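Local coordinates for uncharacterized protein (Saccharomonospora viridis, PDB 3RMQ) that is of unknown function but binds a zinc ion through three cysteines and one histidine, as expected of a zinc-finger protein, at residues C36-T41 with I91-E96; K15-D20 with P60-A65; L8-D13 with R30-L35. The protein carries 1 engineered substitution. One frame throughout, in Å; residues are numbered along the deposited sequence. Where two conformers were deposited one is given.

Interaction 1: C36-T41 with I91-E96; sequences CGETVT and ITRLAE. With ZN (zinc ion), chain B.
Arg-93 reaches from its helix to the loop of Cys-36 and Glu-38, leaving extended with CG anti to the backbone N (chi1 -176°) and bending at chi3. Its CG sits 3.3 Å from the carbonyl O of Cys-36. A water donates to that same Cys-36 O (2.8 Å) and to the backbone O of Arg-93 (3.0 Å), bridging loop and helix. In one of two conformers of Glu-38, so probably only part of the time, the carboxylate stacks over one face of the Arg-93 guanidinium, the planes 27° apart, after the glutamate bends at chi2 and crosses the arginine at about a right angle. OE2 of Glu-38 is then 3.5 Å from NE of Arg-93 but well out of the guanidinium plane, a salt bridge of charge alone. Gly-37 turns the chain with a positive phi of 97°, and the N-H of Glu-38 makes a weak bond to SG of Cys-36. That sulfur binds the zinc ion at 2.4 Å. The Cys-Gly turn recalls the second half of a zinc knuckle, but it gives a single ligand to a zinc site of three cysteines and one histidine, completed by His-17, Cys-59 and Cys-62.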
loop_
_atom_site.group_PDB
_atom_site.type_symbol
_atom_site.label_atom_id
_atom_site.label_comp_id
_atom_site.label_asym_id
_atom_site.label_seq_id
_atom_site.Cartn_x
_atom_site.Cartn_y
_atom_site.Cartn_z
ATOM N N CYS A 36 2.058 -4.116 -2.158
ATOM C CA CYS A 36 3.157 -3.287 -2.695
ATOM C C CYS A 36 4.398 -4.114 -2.924
ATOM O O CYS A 36 5.416 -3.619 -3.462
ATOM C CB CYS A 36 3.499 -2.133 -1.725
ATOM S SG CYS A 36 4.072 -2.713 -0.118
ATOM N N GLY A 37 4.356 -5.373 -2.494
ATOM C CA GLY A 37 5.498 -6.247 -2.725
ATOM C C GLY A 37 6.481 -6.384 -1.572
ATOM O O GLY A 37 7.346 -7.239 -1.601
ATOM N N GLU A 38 6.341 -5.553 -0.544
ATOM C CA GLU A 38 7.201 -5.655 0.644
ATOM C C GLU A 38 6.775 -6.843 1.517
ATOM O O GLU A 38 5.590 -7.013 1.798
ATOM C CB GLU A 38 7.120 -4.367 1.472
ATOM C CG GLU A 38 7.795 -3.156 0.832
ATOM C CD GLU A 38 9.309 -3.282 0.792
ATOM O OE1 GLU A 38 9.946 -3.083 1.845
ATOM O OE2 GLU A 38 9.853 -3.584 -0.288
ATOM N N THR A 39 7.750 -7.652 1.943
ATOM C CA THR A 39 7.486 -8.761 2.863
ATOM C C THR A 39 7.716 -8.215 4.265
ATOM O O THR A 39 8.803 -7.688 4.579
ATOM C CB THR A 39 8.427 -9.952 2.601
ATOM O OG1 THR A 39 8.163 -10.456 1.289
ATOM C CG2 THR A 39 8.158 -11.063 3.613
ATOM N N VAL A 40 6.683 -8.261 5.100
ATOM C CA VAL A 40 6.733 -7.594 6.407
ATOM C C VAL A 40 6.160 -8.538 7.474
ATOM O O VAL A 40 5.419 -9.460 7.133
ATOM C CB VAL A 40 5.900 -6.281 6.396
ATOM C CG1 VAL A 40 6.603 -5.179 5.492
ATOM C CG2 VAL A 40 4.496 -6.581 5.912
ATOM N N THR A 41 6.456 -8.283 8.748
ATOM C CA THR A 41 6.012 -9.172 9.835
ATOM C C THR A 41 5.401 -8.323 10.936
ATOM O O THR A 41 6.088 -7.469 11.482
ATOM C CB THR A 41 7.199 -9.975 10.438
ATOM O OG1 THR A 41 7.816 -10.757 9.415
ATOM C CG2 THR A 41 6.734 -10.885 11.553
ATOM N N ILE A 91 7.775 5.510 -5.341
ATOM C CA ILE A 91 7.348 5.682 -6.727
ATOM C C ILE A 91 7.850 4.527 -7.555
ATOM O O ILE A 91 7.116 3.976 -8.368
ATOM C CB ILE A 91 7.842 7.039 -7.316
ATOM C CG1 ILE A 91 7.266 8.201 -6.484
ATOM C CG2 ILE A 91 7.442 7.160 -8.789
ATOM C CD1 ILE A 91 7.894 9.606 -6.834
ATOM N N THR A 92 9.103 4.142 -7.381
ATOM C CA THR A 92 9.608 3.079 -8.236
ATOM C C THR A 92 8.972 1.747 -7.802
ATOM O O THR A 92 8.727 0.868 -8.636
ATOM C CB THR A 92 11.153 3.040 -8.289
ATOM O OG1 THR A 92 11.667 2.764 -6.988
ATOM C CG2 THR A 92 11.692 4.386 -8.787
ATOM N N ARG A 93 8.641 1.613 -6.520
ATOM C CA ARG A 93 7.901 0.435 -6.069
ATOM C C ARG A 93 6.473 0.393 -6.696
ATOM O O ARG A 93 6.011 -0.662 -7.135
ATOM C CB ARG A 93 7.836 0.416 -4.532
ATOM C CG ARG A 93 7.176 -0.819 -3.949
ATOM C CD ARG A 93 7.300 -0.811 -2.360
ATOM N NE ARG A 93 8.707 -0.748 -1.950
ATOM C CZ ARG A 93 9.197 0.010 -0.962
ATOM N NH1 ARG A 93 8.403 0.783 -0.242
ATOM N NH2 ARG A 93 10.506 -0.003 -0.682
ATOM N N LEU A 94 5.781 1.540 -6.768
ATOM C CA LEU A 94 4.442 1.567 -7.399
ATOM C C LEU A 94 4.547 1.225 -8.892
ATOM O O LEU A 94 3.653 0.582 -9.449
ATOM C CB LEU A 94 3.792 2.944 -7.277
ATOM C CG LEU A 94 2.379 3.104 -7.865
ATOM C CD1 LEU A 94 1.417 2.159 -7.195
ATOM C CD2 LEU A 94 1.893 4.539 -7.683
ATOM N N ALA A 95 5.604 1.691 -9.552
ATOM C CA ALA A 95 5.778 1.402 -10.987
ATOM C C ALA A 95 5.957 -0.096 -11.257
ATOM O O ALA A 95 5.707 -0.564 -12.368
ATOM C CB ALA A 95 6.949 2.186 -11.582
ATOM N N GLU A 96 6.404 -0.843 -10.260
ATOM C CA GLU A 96 6.570 -2.277 -10.432
ATOM C C GLU A 96 5.208 -2.975 -10.381
ATOM O O GLU A 96 5.046 -4.077 -10.897
ATOM C CB GLU A 96 7.515 -2.842 -9.359
ATOM C CG GLU A 96 9.003 -2.601 -9.639
ATOM C CD GLU A 96 9.546 -3.420 -10.838
ATOM O OE1 GLU A 96 10.554 -2.992 -11.452
ATOM O OE2 GLU A 96 8.975 -4.497 -11.160
HETATM ZN ZN ZN B . 2.426 -1.636 1.225
HETATM O O HOH W 1 6.381 -3.426 -6.111
#

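Interaction 2: K15-D20 with P60-A65. With ZN (zinc ion), chain B.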
loop_
_atom_site.group_PDB
_atom_site.type_symbol
_atom_site.label_atom_id
_atom_site.label_comp_id
_atom_site.label_asym_id
_atom_site.label_seq_id
_atom_site.Cartn_x
_atom_site.Cartn_y
_atom_site.Cartn_z
ATOM N N LYS A 15 4.031 0.901 8.364
ATOM C CA LYS A 15 2.941 1.451 7.557
ATOM C C LYS A 15 1.728 0.578 7.657
ATOM O O LYS A 15 1.825 -0.585 8.028
ATOM C CB LYS A 15 3.327 1.494 6.065
ATOM C CG LYS A 15 4.715 2.142 5.731
ATOM C CD LYS A 15 4.975 1.996 4.214
ATOM C CE LYS A 15 6.404 2.369 3.801
ATOM N NZ LYS A 15 7.276 1.156 3.699
ATOM N N ARG A 16 0.582 1.104 7.247
ATOM C CA ARG A 16 -0.601 0.276 7.184
ATOM C C ARG A 16 -0.694 -0.285 5.751
ATOM O O ARG A 16 -0.958 0.475 4.816
ATOM C CB ARG A 16 -1.859 1.084 7.547
ATOM C CG ARG A 16 -2.966 0.135 7.974
ATOM C CD ARG A 16 -4.307 0.824 8.213
ATOM N NE ARG A 16 -4.227 1.712 9.370
ATOM C CZ ARG A 16 -5.266 2.378 9.900
ATOM N NH1 ARG A 16 -6.483 2.276 9.345
ATOM N NH2 ARG A 16 -5.086 3.146 10.989
ATOM N N HIS A 17 -0.371 -1.580 5.577
ATOM C CA HIS A 17 -0.317 -2.177 4.239
ATOM C C HIS A 17 -1.640 -2.841 3.946
ATOM O O HIS A 17 -2.507 -2.906 4.839
ATOM C CB HIS A 17 0.804 -3.230 4.147
ATOM C CG HIS A 17 2.182 -2.657 4.266
ATOM N ND1 HIS A 17 2.853 -2.067 3.207
ATOM C CD2 HIS A 17 3.017 -2.581 5.333
ATOM C CE1 HIS A 17 4.061 -1.701 3.610
ATOM N NE2 HIS A 17 4.174 -1.985 4.904
ATOM N N VAL A 18 -1.783 -3.348 2.721
ATOM C CA VAL A 18 -2.985 -4.072 2.299
ATOM C C VAL A 18 -2.473 -5.432 1.936
ATOM O O VAL A 18 -1.348 -5.553 1.363
ATOM C CB VAL A 18 -3.681 -3.424 1.075
ATOM C CG1 VAL A 18 -4.821 -4.306 0.571
ATOM C CG2 VAL A 18 -4.221 -2.048 1.465
ATOM N N TYR A 19 -3.235 -6.470 2.259
ATOM C CA TYR A 19 -2.842 -7.797 1.775
ATOM C C TYR A 19 -4.015 -8.515 1.085
ATOM O O TYR A 19 -5.200 -8.193 1.314
ATOM C CB TYR A 19 -2.236 -8.654 2.913
ATOM C CG TYR A 19 -3.205 -9.099 3.955
ATOM C CD1 TYR A 19 -3.624 -8.234 4.972
ATOM C CD2 TYR A 19 -3.724 -10.391 3.941
ATOM C CE1 TYR A 19 -4.553 -8.638 5.922
ATOM C CE2 TYR A 19 -4.655 -10.805 4.885
ATOM C CZ TYR A 19 -5.057 -9.927 5.878
ATOM O OH TYR A 19 -5.971 -10.343 6.818
ATOM N N ASP A 20 -3.660 -9.474 0.235
ATOM C CA ASP A 20 -4.629 -10.309 -0.499
ATOM C C ASP A 20 -4.975 -11.499 0.424
ATOM O O ASP A 20 -4.095 -12.349 0.734
ATOM C CB ASP A 20 -3.946 -10.791 -1.775
ATOM C CG ASP A 20 -4.892 -11.493 -2.731
ATOM O OD1 ASP A 20 -5.924 -12.027 -2.247
ATOM O OD2 ASP A 20 -4.606 -11.518 -3.963
ATOM N N PRO A 60 1.473 4.221 0.882
ATOM C CA PRO A 60 0.914 4.838 -0.337
ATOM C C PRO A 60 0.798 3.840 -1.478
ATOM O O PRO A 60 -0.149 3.893 -2.268
ATOM C CB PRO A 60 1.961 5.917 -0.700
ATOM C CG PRO A 60 2.585 6.270 0.638
ATOM C CD PRO A 60 2.670 4.923 1.368
ATOM N N VAL A 61 1.766 2.929 -1.596
ATOM C CA VAL A 61 1.754 2.005 -2.736
ATOM C C VAL A 61 0.585 1.013 -2.640
ATOM O O VAL A 61 -0.164 0.799 -3.607
ATOM C CB VAL A 61 3.096 1.245 -2.803
ATOM C CG1 VAL A 61 3.044 0.215 -3.896
ATOM C CG2 VAL A 61 4.239 2.288 -3.057
ATOM N N CYS A 62 0.424 0.421 -1.469
ATOM C CA CYS A 62 -0.705 -0.483 -1.234
ATOM C C CYS A 62 -2.059 0.220 -1.463
ATOM O O CYS A 62 -2.996 -0.397 -1.982
ATOM C CB CYS A 62 -0.688 -1.019 0.215
ATOM S SG CYS A 62 0.418 -2.385 0.475
ATOM N N THR A 63 -2.184 1.467 -1.028
ATOM C CA THR A 63 -3.470 2.191 -1.142
ATOM C C THR A 63 -3.849 2.359 -2.624
ATOM O O THR A 63 -4.980 2.113 -3.016
ATOM C CB THR A 63 -3.399 3.602 -0.458
ATOM O OG1 THR A 63 -3.064 3.470 0.944
ATOM C CG2 THR A 63 -4.783 4.360 -0.581
ATOM N N ILE A 64 -2.877 2.791 -3.444
ATOM C CA ILE A 64 -3.093 2.988 -4.875
ATOM C C ILE A 64 -3.283 1.615 -5.552
ATOM O O ILE A 64 -4.152 1.464 -6.406
ATOM C CB ILE A 64 -1.896 3.725 -5.533
ATOM C CG1 ILE A 64 -1.764 5.157 -4.990
ATOM C CG2 ILE A 64 -1.998 3.711 -7.080
ATOM C CD1 ILE A 64 -3.022 5.894 -4.940
ATOM N N ALA A 65 -2.464 0.620 -5.186
ATOM C CA ALA A 65 -2.621 -0.744 -5.754
ATOM C C ALA A 65 -4.034 -1.293 -5.498
ATOM O O ALA A 65 -4.656 -1.875 -6.385
ATOM C CB ALA A 65 -1.585 -1.674 -5.219
HETATM ZN ZN ZN B . 2.426 -1.636 1.225
#
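His-17 and Cys-62 meet at the zinc ion, which ND1 of His-17 binds at 2.1 Å and SG of Cys-62 at 2.3 Å. Along the strand the approach begins at Lys-15, whose CB flanks one face of the His-17 ring, toward the rim and 3.7 Å above the plane. Arg-16 sends its long side chain away from the helix, and its NH2 bonds to the carbonyl of Trp-54. At His-17 two torsions set the ligand: chi1 (-67°), with CG beside the backbone N and anti to the carbonyl carbon, swings the ring to the metal side, and chi2 (-81°) turns ND1 to the ion. Histidine suits the place because an imidazole nitrogen can bind zinc from the rim of a flat ring. The Cys-62 sulfur lies at that edge, in the plane of the ring, 3.7 Å from ND1 of His-17, as two ligands of one metal should. Val-18 makes the second link to the helix. Its apolar branch CG2 suits a buried place, packing against CB of Cys-62 at 3.9 Å. Separately, the main chain contributes a hydrogen bond: N of Val-18 donates to SG of Cys-62 over 3.3 Å, nearly straight at 164°. Through this bond the sulfur of Cys-62 is gripped by an amide N-H as well as by the zinc ion. Cys-36 and Cys-59 supply the other two ligands, and with three cysteines round one metal the sulfurs are presumably thiolates; an N-H donated to one of them would draw off some of its negative charge and probably steady the metal-bound form.

Interaction 3: L8-D13 with R30-L35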
loop_
_atom_site.group_PDB
_atom_site.type_symbol
_atom_site.label_atom_id
_atom_site.label_comp_id
_atom_site.label_asym_id
_atom_site.label_seq_id
_atom_site.Cartn_x
_atom_site.Cartn_y
_atom_site.Cartn_z
ATOM N N LEU A 8 -7.609 -6.811 2.765
ATOM C CA LEU A 8 -7.763 -6.240 4.125
ATOM C C LEU A 8 -6.500 -5.459 4.461
ATOM O O LEU A 8 -5.438 -5.682 3.848
ATOM C CB LEU A 8 -7.964 -7.337 5.173
ATOM C CG LEU A 8 -9.323 -8.096 5.130
ATOM C CD1 LEU A 8 -9.297 -9.198 6.109
ATOM C CD2 LEU A 8 -10.517 -7.097 5.447
ATOM N N TRP A 9 -6.606 -4.580 5.451
ATOM C CA TRP A 9 -5.477 -3.793 5.913
ATOM C C TRP A 9 -4.754 -4.508 7.044
ATOM O O TRP A 9 -5.404 -5.225 7.840
ATOM C CB TRP A 9 -5.981 -2.394 6.402
ATOM C CG TRP A 9 -6.537 -1.581 5.272
ATOM C CD1 TRP A 9 -7.825 -1.624 4.758
ATOM C CD2 TRP A 9 -5.817 -0.613 4.481
ATOM N NE1 TRP A 9 -7.921 -0.729 3.690
ATOM C CE2 TRP A 9 -6.723 -0.087 3.526
ATOM C CE3 TRP A 9 -4.488 -0.129 4.503
ATOM C CZ2 TRP A 9 -6.337 0.894 2.563
ATOM C CZ3 TRP A 9 -4.105 0.878 3.540
ATOM C CH2 TRP A 9 -5.032 1.357 2.603
ATOM N N GLN A 10 -3.438 -4.285 7.142
ATOM C CA GLN A 10 -2.670 -4.776 8.282
ATOM C C GLN A 10 -1.443 -3.896 8.496
ATOM O O GLN A 10 -0.667 -3.684 7.552
ATOM C CB GLN A 10 -2.228 -6.240 8.038
ATOM C CG GLN A 10 -1.237 -6.788 9.094
ATOM C CD GLN A 10 -1.847 -6.815 10.490
ATOM O OE1 GLN A 10 -2.930 -7.373 10.673
ATOM N NE2 GLN A 10 -1.175 -6.185 11.474
ATOM N N GLN A 11 -1.279 -3.387 9.710
ATOM C CA GLN A 11 -0.106 -2.530 10.010
ATOM C C GLN A 11 1.108 -3.438 10.189
ATOM O O GLN A 11 1.035 -4.499 10.871
ATOM C CB GLN A 11 -0.315 -1.736 11.290
ATOM C CG GLN A 11 0.897 -0.790 11.597
ATOM C CD GLN A 11 0.614 0.109 12.750
ATOM O OE1 GLN A 11 -0.080 1.130 12.601
ATOM N NE2 GLN A 11 1.094 -0.270 13.938
ATOM N N ALA A 12 2.236 -3.052 9.585
ATOM C CA ALA A 12 3.479 -3.797 9.781
ATOM C C ALA A 12 4.633 -2.996 9.227
ATOM O O ALA A 12 4.496 -2.303 8.219
ATOM C CB ALA A 12 3.402 -5.172 9.060
ATOM N N ASP A 13 5.748 -3.054 9.940
ATOM C CA ASP A 13 6.964 -2.395 9.502
ATOM C C ASP A 13 6.746 -0.931 9.216
ATOM O O ASP A 13 7.286 -0.385 8.238
ATOM C CB ASP A 13 7.535 -3.059 8.256
ATOM C CG ASP A 13 9.025 -2.724 8.081
ATOM O OD1 ASP A 13 9.678 -2.328 9.088
ATOM O OD2 ASP A 13 9.540 -2.840 6.952
ATOM N N ARG A 30 4.778 -13.722 11.887
ATOM C CA ARG A 30 4.779 -14.431 10.615
ATOM C C ARG A 30 4.845 -13.404 9.494
ATOM O O ARG A 30 4.100 -12.418 9.525
ATOM C CB ARG A 30 3.494 -15.226 10.474
ATOM C CG ARG A 30 3.724 -16.641 10.005
ATOM C CD ARG A 30 2.941 -16.943 8.752
ATOM N NE ARG A 30 1.496 -16.874 8.947
ATOM C CZ ARG A 30 0.767 -17.808 9.550
ATOM N NH1 ARG A 30 1.349 -18.893 10.049
ATOM N NH2 ARG A 30 -0.548 -17.649 9.666
ATOM N N PRO A 31 5.745 -13.600 8.527
ATOM C CA PRO A 31 5.808 -12.619 7.430
ATOM C C PRO A 31 4.625 -12.746 6.497
ATOM O O PRO A 31 4.093 -13.858 6.317
ATOM C CB PRO A 31 7.066 -13.025 6.667
ATOM C CG PRO A 31 7.184 -14.500 6.937
ATOM C CD PRO A 31 6.772 -14.648 8.383
ATOM N N PHE A 32 4.203 -11.636 5.899
ATOM C CA PHE A 32 3.339 -11.720 4.737
ATOM C C PHE A 32 3.836 -10.722 3.720
ATOM O O PHE A 32 4.624 -9.843 4.045
ATOM C CB PHE A 32 1.879 -11.442 5.109
ATOM C CG PHE A 32 1.598 -9.997 5.543
ATOM C CD1 PHE A 32 1.804 -9.595 6.862
ATOM C CD2 PHE A 32 1.132 -9.060 4.625
ATOM C CE1 PHE A 32 1.540 -8.256 7.266
ATOM C CE2 PHE A 32 0.884 -7.719 5.006
ATOM C CZ PHE A 32 1.088 -7.312 6.345
ATOM N N THR A 33 3.394 -10.859 2.477
ATOM C CA THR A 33 3.807 -9.918 1.465
ATOM C C THR A 33 2.581 -9.083 1.122
ATOM O O THR A 33 1.513 -9.612 0.785
ATOM C CB THR A 33 4.309 -10.639 0.205
ATOM O OG1 THR A 33 5.459 -11.433 0.562
ATOM C CG2 THR A 33 4.714 -9.623 -0.839
ATOM N N ALA A 34 2.753 -7.781 1.223
ATOM C CA ALA A 34 1.674 -6.832 0.945
ATOM C C ALA A 34 1.465 -6.617 -0.570
ATOM O O ALA A 34 2.284 -7.046 -1.418
ATOM C CB ALA A 34 2.025 -5.520 1.593
ATOM N N LEU A 35 0.403 -5.902 -0.944
ATOM C CA LEU A 35 0.166 -5.637 -2.383
ATOM C C LEU A 35 1.348 -4.865 -2.983
ATOM O O LEU A 35 1.641 -4.951 -4.181
ATOM C CB LEU A 35 -1.103 -4.797 -2.613
ATOM C CG LEU A 35 -2.422 -5.411 -2.253
ATOM C CD1 LEU A 35 -3.545 -4.468 -2.769
ATOM C CD2 LEU A 35 -2.505 -6.838 -2.813
#
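Phe-32 meets Gln-10 and Ala-12 of strand 7-12 with the far end of its ring, atoms CE1 and CZ. Its side chain turns toward that strand, CG held between the backbone N and the carbonyl carbon (chi1 68°), a rotamer that sends the ring across the gap between the backbones. CA of Ala-12 and CA of Phe-32 are 9.4 Å apart, and a long, flat apolar side chain is able to bridge this gap. CG of Gln-10 is 3.6 Å from CE1 of Phe-32, approaching the ring obliquely, and the methyl CB of Ala-12 lies 4.0 Å from the same ring carbon, also at an oblique angle. CZ of Phe-32 is just as near to CG of Gln-10, so the glutamine methylene sits beside the bond between the two ring atoms. The small alanine leaves room for the ring, whereas Gln-10 offers its methylenes and bends at chi2 to carry the amide away. That amide stands 78° to the phenyl plane, and NE2 of Gln-10 donates to the carbonyl O of Gln-11 at 2.8 Å, close to straight at 164°; a second bond from NE2 reaches the carbonyl of Asp-48. Two acceptors hold NE2, which should limit the freedom of the side chain. Beyond Phe-32, Ala-34 and Leu-35 run on toward helix 60-69, touching Cys-62 and Ala-65. Phe-32 also touches Val-40 of the paired strand 39-40, whose side chain meets Ala-12 as well. The contact thus joins the two small antiparallel hairpins, 7-12 with 15-20 and 32-33 with 39-40, beside helix 60-69.

From the N terminus, strand 7-12 turns back into strand 15-20, and interaction 3 closes the first long loop when the chain reaches residues 30-35. Interaction 2 opens at strand 15-20, inside that loop, and closes only at helix 60-69, so interactions 2 and 3 cross. Interaction 1 opens after interaction 3 has closed, the two standing in series along the chain and joined through the pairing of strands 32-33 and 39-40. It too crosses interaction 2, since helix 60-69 lies between its segments. Interactions 1 and 2 share the zinc ion. Interaction 3 joins the hairpins, interaction 2 ties strand 15-20 to helix 60-69, and interaction 1 ties the loop leading into strand 39-40 to helix 88-97.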